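Local coordinates for protein gene product PA4716 (Pseudomonas aeruginosa, PDB 1U0K) that is of unknown function but belongs to the PhzF family and probably acts as an isomerase, perhaps an epimerase, at residues 127-132 with 232-237; 236-239 with 243-246; 157-160 with 166-169; 206-211 with 215-220. All coordinates share one frame; numbering follows the deposited sequence.

Interaction 1: 127-132 with 232-237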
# COMPACT_ATOMS: atom_id res chain seq x y z
N ALA A 127 -17.97 4.31 24.65
CA ALA A 127 -18.24 4.88 23.35
C ALA A 127 -19.14 6.09 23.50
O ALA A 127 -20.02 6.11 24.37
CB ALA A 127 -18.88 3.85 22.45
N GLU A 128 -18.90 7.11 22.68
CA GLU A 128 -19.73 8.29 22.62
C GLU A 128 -20.65 8.19 21.41
O GLU A 128 -20.18 8.03 20.28
CB GLU A 128 -18.86 9.54 22.52
CG GLU A 128 -19.58 10.82 22.92
CD GLU A 128 -18.75 12.07 22.67
OE1 GLU A 128 -17.54 12.08 23.01
OE2 GLU A 128 -19.30 13.05 22.13
N PHE A 129 -21.95 8.27 21.66
CA PHE A 129 -22.97 8.20 20.61
C PHE A 129 -23.34 9.60 20.18
O PHE A 129 -23.75 10.42 20.99
CB PHE A 129 -24.20 7.44 21.11
CG PHE A 129 -23.98 5.97 21.25
CD1 PHE A 129 -23.25 5.47 22.32
CD2 PHE A 129 -24.46 5.09 20.30
CE1 PHE A 129 -23.02 4.11 22.45
CE2 PHE A 129 -24.24 3.74 20.42
CZ PHE A 129 -23.51 3.25 21.50
N GLY A 130 -23.17 9.87 18.89
CA GLY A 130 -23.31 11.21 18.35
C GLY A 130 -24.53 11.36 17.47
O GLY A 130 -25.62 10.90 17.82
N ALA A 131 -24.33 11.99 16.32
CA ALA A 131 -25.43 12.37 15.44
C ALA A 131 -26.20 11.16 14.94
O ALA A 131 -25.66 10.06 14.83
CB ALA A 131 -24.92 13.19 14.26
N THR A 132 -27.47 11.40 14.66
CA THR A 132 -28.34 10.45 14.00
C THR A 132 -28.77 11.10 12.69
O THR A 132 -29.45 12.11 12.72
CB THR A 132 -29.58 10.20 14.88
OG1 THR A 132 -29.18 9.64 16.14
CG2 THR A 132 -30.48 9.13 14.29
N LEU A 232 -23.90 -2.44 19.04
CA LEU A 232 -24.63 -3.70 19.11
C LEU A 232 -25.21 -3.91 20.51
O LEU A 232 -26.35 -4.31 20.65
CB LEU A 232 -23.75 -4.88 18.69
CG LEU A 232 -23.31 -4.90 17.22
CD1 LEU A 232 -22.23 -5.93 16.99
CD2 LEU A 232 -24.49 -5.16 16.29
N VAL A 233 -24.44 -3.58 21.54
CA VAL A 233 -24.89 -3.73 22.92
C VAL A 233 -25.96 -2.69 23.28
O VAL A 233 -26.92 -3.01 23.99
CB VAL A 233 -23.67 -3.68 23.88
CG1 VAL A 233 -24.09 -3.51 25.32
CG2 VAL A 233 -22.85 -4.95 23.72
N GLU A 234 -25.81 -1.47 22.78
CA GLU A 234 -26.75 -0.38 23.05
C GLU A 234 -28.14 -0.68 22.48
O GLU A 234 -29.15 -0.35 23.11
CB GLU A 234 -26.20 0.93 22.46
CG GLU A 234 -27.15 2.13 22.50
CD GLU A 234 -27.57 2.50 23.90
OE1 GLU A 234 -26.69 2.76 24.75
OE2 GLU A 234 -28.80 2.54 24.15
N TYR A 235 -28.18 -1.32 21.32
CA TYR A 235 -29.44 -1.59 20.62
C TYR A 235 -29.91 -3.03 20.84
O TYR A 235 -30.77 -3.53 20.11
CB TYR A 235 -29.31 -1.22 19.13
CG TYR A 235 -29.23 0.28 18.95
CD1 TYR A 235 -28.01 0.93 18.80
CD2 TYR A 235 -30.39 1.07 18.99
CE1 TYR A 235 -27.93 2.30 18.67
CE2 TYR A 235 -30.32 2.44 18.86
CZ TYR A 235 -29.10 3.06 18.70
OH TYR A 235 -29.04 4.43 18.57
N GLY A 236 -29.36 -3.69 21.86
CA GLY A 236 -29.83 -4.99 22.30
C GLY A 236 -29.54 -6.13 21.33
O GLY A 236 -30.24 -7.14 21.34
N LEU A 237 -28.52 -5.95 20.50
CA LEU A 237 -28.15 -6.93 19.48
C LEU A 237 -26.98 -7.80 19.92
O LEU A 237 -26.65 -8.76 19.25
CB LEU A 237 -27.81 -6.20 18.18
CG LEU A 237 -28.98 -5.46 17.53
CD1 LEU A 237 -28.49 -4.33 16.64
CD2 LEU A 237 -29.86 -6.42 16.74

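Interaction 2: 236-239 with 243-246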
# COMPACT_ATOMS: atom_id res chain seq x y z
N GLY A 236 -29.36 -3.69 21.86
CA GLY A 236 -29.83 -4.99 22.30
C GLY A 236 -29.54 -6.13 21.33
O GLY A 236 -30.24 -7.14 21.34
N LEU A 237 -28.52 -5.95 20.50
CA LEU A 237 -28.15 -6.93 19.48
C LEU A 237 -26.98 -7.80 19.92
O LEU A 237 -26.65 -8.76 19.25
CB LEU A 237 -27.81 -6.20 18.18
CG LEU A 237 -28.98 -5.46 17.53
CD1 LEU A 237 -28.49 -4.33 16.64
CD2 LEU A 237 -29.86 -6.42 16.74
N ALA A 238 -26.34 -7.42 21.03
CA ALA A 238 -25.34 -8.25 21.69
C ALA A 238 -25.40 -8.05 23.21
O ALA A 238 -25.81 -7.00 23.70
CB ALA A 238 -23.94 -7.94 21.16
N ALA A 239 -24.96 -9.06 23.95
CA ALA A 239 -25.02 -9.04 25.41
C ALA A 239 -23.89 -8.23 26.04
O ALA A 239 -22.74 -8.31 25.61
CB ALA A 239 -25.00 -10.46 25.95
N PRO A 243 -18.03 -12.05 26.02
CA PRO A 243 -17.11 -11.99 24.87
C PRO A 243 -17.82 -12.36 23.59
O PRO A 243 -18.51 -13.38 23.53
CB PRO A 243 -16.04 -13.03 25.21
CG PRO A 243 -16.70 -13.99 26.16
CD PRO A 243 -17.75 -13.21 26.88
N PHE A 244 -17.69 -11.52 22.57
CA PHE A 244 -18.11 -11.91 21.24
C PHE A 244 -17.12 -11.43 20.20
O PHE A 244 -16.17 -10.73 20.52
CB PHE A 244 -19.56 -11.46 20.94
CG PHE A 244 -19.77 -9.97 20.91
CD1 PHE A 244 -19.94 -9.31 19.70
CD2 PHE A 244 -19.90 -9.24 22.08
CE1 PHE A 244 -20.19 -7.94 19.66
CE2 PHE A 244 -20.15 -7.87 22.05
CZ PHE A 244 -20.29 -7.22 20.83
N VAL A 245 -17.32 -11.86 18.96
CA VAL A 245 -16.38 -11.56 17.90
C VAL A 245 -17.03 -10.79 16.75
O VAL A 245 -18.19 -11.03 16.39
CB VAL A 245 -15.60 -12.83 17.40
CG1 VAL A 245 -15.56 -13.93 18.47
CG2 VAL A 245 -16.12 -13.37 16.10
N LEU A 246 -16.28 -9.84 16.22
CA LEU A 246 -16.61 -9.17 14.98
C LEU A 246 -15.75 -9.75 13.87
O LEU A 246 -14.63 -10.24 14.11
CB LEU A 246 -16.37 -7.67 15.08
CG LEU A 246 -17.09 -6.92 16.20
CD1 LEU A 246 -16.79 -5.44 16.08
CD2 LEU A 246 -18.60 -7.19 16.16

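Interaction 3: 157-160 with 166-169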
# COMPACT_ATOMS: atom_id res chain seq x y z
N PRO A 157 -28.75 4.21 11.60
CA PRO A 157 -27.39 4.67 11.38
C PRO A 157 -27.06 5.70 12.46
O PRO A 157 -27.90 6.54 12.79
CB PRO A 157 -27.44 5.30 9.99
CG PRO A 157 -28.53 4.56 9.31
CD PRO A 157 -29.57 4.36 10.39
N ARG A 158 -25.87 5.59 13.03
CA ARG A 158 -25.43 6.55 14.02
C ARG A 158 -23.94 6.71 14.02
O ARG A 158 -23.21 5.80 13.67
CB ARG A 158 -25.88 6.13 15.41
CG ARG A 158 -27.28 6.60 15.68
CD ARG A 158 -27.61 6.68 17.08
NE ARG A 158 -27.16 7.91 17.72
CZ ARG A 158 -27.28 8.09 19.02
NH1 ARG A 158 -27.81 7.12 19.76
NH2 ARG A 158 -26.89 9.20 19.60
N VAL A 159 -23.50 7.90 14.41
CA VAL A 159 -22.09 8.18 14.58
C VAL A 159 -21.72 7.69 15.97
O VAL A 159 -22.33 8.09 16.95
CB VAL A 159 -21.80 9.67 14.43
CG1 VAL A 159 -20.30 9.96 14.64
CG2 VAL A 159 -22.26 10.15 13.06
N VAL A 160 -20.74 6.79 16.04
CA VAL A 160 -20.28 6.22 17.31
C VAL A 160 -18.75 6.29 17.32
O VAL A 160 -18.11 6.07 16.29
CB VAL A 160 -20.76 4.77 17.50
CG1 VAL A 160 -20.41 4.27 18.89
CG2 VAL A 160 -22.28 4.66 17.27
N TYR A 166 -17.00 7.08 13.61
CA TYR A 166 -17.50 6.40 12.42
C TYR A 166 -19.00 6.59 12.33
O TYR A 166 -19.68 6.51 13.33
CB TYR A 166 -17.22 4.91 12.50
CG TYR A 166 -15.77 4.55 12.33
CD1 TYR A 166 -14.90 4.59 13.41
CD2 TYR A 166 -15.26 4.19 11.09
CE1 TYR A 166 -13.56 4.26 13.27
CE2 TYR A 166 -13.92 3.87 10.93
CZ TYR A 166 -13.08 3.91 12.02
OH TYR A 166 -11.75 3.59 11.88
N LEU A 167 -19.50 6.85 11.13
CA LEU A 167 -20.92 6.66 10.85
C LEU A 167 -21.10 5.17 10.63
O LEU A 167 -20.61 4.62 9.66
CB LEU A 167 -21.31 7.44 9.59
CG LEU A 167 -22.76 7.88 9.33
CD1 LEU A 167 -23.12 7.73 7.85
CD2 LEU A 167 -23.79 7.21 10.24
N LEU A 168 -21.76 4.50 11.57
CA LEU A 168 -22.11 3.10 11.41
C LEU A 168 -23.40 3.04 10.59
O LEU A 168 -24.40 3.67 10.94
CB LEU A 168 -22.30 2.43 12.77
CG LEU A 168 -21.14 2.57 13.76
CD1 LEU A 168 -21.44 1.77 15.01
CD2 LEU A 168 -19.82 2.12 13.14
N LEU A 169 -23.34 2.32 9.47
CA LEU A 169 -24.44 2.24 8.51
C LEU A 169 -24.91 0.80 8.42
O LEU A 169 -24.33 0.02 7.68
CB LEU A 169 -23.97 2.72 7.14
CG LEU A 169 -25.09 2.99 6.13
CD1 LEU A 169 -25.90 4.21 6.54
CD2 LEU A 169 -24.52 3.16 4.74

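Interaction 4: 206-211 with 215-220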
# COMPACT_ATOMS: atom_id res chain seq x y z
N GLU A 206 -20.45 -8.49 10.93
CA GLU A 206 -19.39 -8.34 9.94
C GLU A 206 -19.45 -6.94 9.39
O GLU A 206 -20.52 -6.36 9.23
CB GLU A 206 -19.58 -9.35 8.82
CG GLU A 206 -18.48 -9.32 7.77
CD GLU A 206 -18.53 -10.51 6.84
OE1 GLU A 206 -19.65 -10.92 6.47
OE2 GLU A 206 -17.46 -11.04 6.49
N GLY A 207 -18.28 -6.39 9.09
CA GLY A 207 -18.20 -5.02 8.60
C GLY A 207 -17.26 -4.84 7.43
O GLY A 207 -16.47 -5.72 7.09
N ARG A 208 -17.38 -3.68 6.80
CA ARG A 208 -16.49 -3.28 5.72
C ARG A 208 -16.19 -1.79 5.83
O ARG A 208 -17.07 -1.00 6.13
CB ARG A 208 -17.12 -3.56 4.36
CG ARG A 208 -17.16 -5.03 4.00
CD ARG A 208 -17.57 -5.29 2.55
NE ARG A 208 -16.47 -5.09 1.62
CZ ARG A 208 -16.52 -5.36 0.31
NH1 ARG A 208 -17.62 -5.85 -0.24
NH2 ARG A 208 -15.47 -5.14 -0.45
N THR A 209 -14.94 -1.42 5.58
CA THR A 209 -14.55 -0.02 5.61
C THR A 209 -13.31 0.21 4.75
O THR A 209 -12.49 -0.70 4.57
CB THR A 209 -14.33 0.43 7.07
OG1 THR A 209 -14.37 1.86 7.17
CG2 THR A 209 -12.96 0.02 7.61
N TRP A 210 -13.19 1.43 4.24
CA TRP A 210 -12.16 1.80 3.26
C TRP A 210 -11.46 3.07 3.71
O TRP A 210 -11.89 3.73 4.65
CB TRP A 210 -12.82 2.06 1.90
CG TRP A 210 -13.33 0.85 1.19
CD1 TRP A 210 -12.68 0.12 0.24
CD2 TRP A 210 -14.61 0.23 1.36
NE1 TRP A 210 -13.48 -0.92 -0.19
CE2 TRP A 210 -14.67 -0.88 0.48
CE3 TRP A 210 -15.72 0.48 2.18
CZ2 TRP A 210 -15.78 -1.72 0.39
CZ3 TRP A 210 -16.84 -0.36 2.09
CH2 TRP A 210 -16.85 -1.44 1.20
N ASP A 211 -10.39 3.42 3.00
CA ASP A 211 -9.86 4.77 3.09
C ASP A 211 -10.92 5.75 2.58
O ASP A 211 -11.98 5.34 2.10
CB ASP A 211 -8.52 4.92 2.33
CG ASP A 211 -8.63 4.64 0.84
OD1 ASP A 211 -9.71 4.83 0.24
OD2 ASP A 211 -7.66 4.25 0.16
N LEU A 215 -10.84 3.24 -2.09
CA LEU A 215 -9.96 2.50 -2.99
C LEU A 215 -9.26 1.33 -2.31
O LEU A 215 -9.18 0.24 -2.87
CB LEU A 215 -8.93 3.45 -3.58
CG LEU A 215 -9.50 4.57 -4.46
CD1 LEU A 215 -8.38 5.49 -4.90
CD2 LEU A 215 -10.24 4.01 -5.66
N VAL A 216 -8.73 1.56 -1.11
CA VAL A 216 -8.05 0.52 -0.35
C VAL A 216 -8.95 0.14 0.83
O VAL A 216 -9.33 0.99 1.63
CB VAL A 216 -6.68 0.99 0.17
CG1 VAL A 216 -5.95 -0.14 0.88
CG2 VAL A 216 -5.82 1.52 -0.98
N GLU A 217 -9.29 -1.14 0.92
CA GLU A 217 -10.15 -1.63 1.99
C GLU A 217 -9.28 -2.06 3.16
O GLU A 217 -8.25 -2.69 2.96
CB GLU A 217 -11.00 -2.80 1.49
CG GLU A 217 -12.12 -3.20 2.44
CD GLU A 217 -12.92 -4.40 1.96
OE1 GLU A 217 -12.80 -4.75 0.77
OE2 GLU A 217 -13.67 -4.97 2.78
N ASP A 218 -9.70 -1.70 4.37
CA ASP A 218 -8.96 -2.08 5.57
C ASP A 218 -9.37 -3.50 5.95
O ASP A 218 -10.54 -3.83 5.91
CB ASP A 218 -9.28 -1.10 6.71
CG ASP A 218 -8.29 -1.17 7.87
OD1 ASP A 218 -7.14 -1.63 7.71
OD2 ASP A 218 -8.59 -0.75 9.01
N VAL A 219 -8.39 -4.31 6.31
CA VAL A 219 -8.61 -5.72 6.67
C VAL A 219 -9.40 -5.85 7.98
O VAL A 219 -10.33 -6.64 8.06
CB VAL A 219 -7.26 -6.47 6.80
CG1 VAL A 219 -7.46 -7.89 7.33
CG2 VAL A 219 -6.51 -6.49 5.46
N ALA A 220 -9.01 -5.09 9.00
CA ALA A 220 -9.59 -5.23 10.34
C ALA A 220 -9.33 -3.98 11.16
O ALA A 220 -8.18 -3.71 11.52
CB ALA A 220 -9.01 -6.46 11.03
O HOH W 1 -13.20 -4.08 5.30

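Interaction 1: 127-132 with 232-237
Phe129 and Glu234 bring the two backbones no nearer than 9.7 Å, CA to CA, so side chains alone bridge the end of strand 117-129 and the last turn of helix 222-234. Phe129 points toward the helix, and its CZ lies 3.7 Å from CB of Glu234. The next methylene is almost as close, with Glu234 CG 3.9 Å from Phe129 CE2. What meets the ring is therefore the aliphatic stem of the glutamate. Its chain turns at chi2 (60°), and the carboxylate plane stands 78° from that of the ring. The helix stops here in a Schellman motif: Gly236, with positive phi, is the C-prime residue, Leu237 N bonds to Leu232 O at 2.7 Å, and a weak bond joins Gly236 N to Val233 O. Tyr235 is the first residue past the helical backbone angles, and its ring reaches back to the strand, where CE1 comes within 4.3 Å of Phe129 CE2. Glu234 CG also lies over one face of the Tyr235 ring, offset toward its rim. Arg158 of the neighbouring strand holds both segments, through hydrogen bonds from NH1 to Tyr235 OH and from NH2 to Gly130 O.

Interaction 2: 236-239 with 243-246
Ala238 and Phe244 meet methyl to ring across the loop between helix 222-234 and strand 244-248, with their CA atoms 8.1 Å apart. From CB, which points toward the 236-239 segment, the phenylalanine sets CG between its own backbone N and carbonyl carbon (chi1 64°). CB, CG and the two CD atoms stand farther back, and the outer half of the ring makes the contact. Phe244 CE1 lies 4.0 Å from Ala238 CB and CE2 3.9 Å from the same methyl. At the tip, CZ is closest, 3.7 Å from Ala238 CB. The methyl carbon sits 3.7 Å above the ring plane, offset toward the rim, 4.0 Å from the centroid and 20° off the ring normal, which makes this a CH-pi contact over one face. Ala239 O approaches Phe244 CE2 obliquely at 4.4 Å, a marginal addition. This joins the segment that leaves helix 222-234, just past the Schellman glycine Gly236, to strand 244-248. Leu232 of that helix touches both Ala238 and Phe244, and Arg205 packs on them as well. With a methyl over an aromatic face and no polar bond between the segments, the contact is apolar, probably held by dispersion and the weak CH-pi attraction.

Interaction 3: 157-160 with 166-169
Val160 and Leu168 cross at about a right angle on one face of a two-stranded antiparallel pair, with CG2 of the valine 3.8 Å from CD1 of the leucine. They are diagonal neighbours, since the direct partners are Val160 with Tyr166 and Arg158 with Leu168, both hydrogen-bonded pairs. The valine has CG2 beside its backbone N, the branch that faces Leu168. Tyr166 starts on the same face, but its ring leads away from strand 158-160, and its OH bonds to Ser223 OG. The Arg158 guanidinium reaches away from strand 166-169 toward Gly130 and Tyr235, where it is spent on interaction 1. These strands form the beta hairpin 158-161/166-170, which lies between strands 117-129 and 196-201, and helix 222-234 packs on the face carrying Val160, Tyr166 and Leu168. The short strand segments are 135° apart in direction, as twisted antiparallel strands can be over so short a length. Four backbone bonds hold them: Val160 N to Tyr166 O and Leu168 N to Arg158 O are both 2.9 Å, Tyr166 N to Val160 O is 3.1 Å, and Arg158 N to Leu168 O lengthens to 3.2 Å with an N-H...O angle of 143°. On the reverse face Val159 and Leu167 are a non-hydrogen-bonded pair, their CA atoms 4.2 Å apart and Val159 CG2 4.4 Å from Leu167 CD2. Past the paired residues, Pro157 crosses Leu169 at a slant, CG lying 3.8 Å from CD1. The Tyr166 side chain is about 7 Å from that of Glu48, the predicted active-site residue.

Interaction 4: 206-211 with 215-220
Glu217 OE2 is gripped by Arg208 NE at 3.0 Å and by a water at 2.7 Å. The same arginine offers NH2 to Glu217 OE1, also at 3.0 Å, making a side-on salt bridge with one nitrogen to each oxygen. Both nitrogens approach from above the carboxylate plane, which is turned 31° from the guanidinium. Paired bonds to both oxygens, plus the water on OE2, should limit rotation of the Glu217 carboxylate, and the arginine is itself fixed by NH1 on Leu176 O and a cation-pi contact with Phe251. The water donates to Asp218 O as well and accepts from Thr209 N, tying both backbones together. The glutamate stem, extended from CB to CD, passes over the Trp210 indole: CG sits 3.9 Å from the centroid of the five-membered ring, 18° off its normal, a CH-pi contact. Here the chain doubles back from strand 206-208 toward helix 222-234, with Trp210 and Glu217 forming a single backbone bridge flanked by Asp218 N to Thr209 O and Asp211 N to Val216 O. Where the loop closes, Asp211 uses both carboxylate oxygens: OD1 accepts Leu215 N at 3.0 Å, on the syn side, and OD2 accepts Val216 N at 3.2 Å, from above the plane. A chi1 of 62° brings the carboxylate within reach of those two amides. Leu215 packs on Leu215 of the second subunit. Farther along, Asp218 hydrogen-bonds Thr221 OG1 and Asn21 ND2, its side chain about 5 Å from that of Glu48, the predicted active-site residue.

Helix 222-234 ties the set together: its end is half of interaction 1, the chain beyond it enters interaction 2, and its side packs on interaction 3. Interactions 1 and 2 share Gly236 and Leu237, and Leu232 O, 3.1 Å from Ala238 N, probably accepts a hydrogen bond between them. Interactions 1 and 3, with centres 8 Å apart, are joined where strands 117-129 and 158-161 pair; Gly130 N lies 2.8 Å from Val159 O. Interaction 4 touches interaction 3 lightly, where Tyr166 CE2 comes 4.3 Å from Thr209 OG1. Those two contacts are the ones that approach predicted active-site Glu48, whereas interactions 1 and 2 lie away from it.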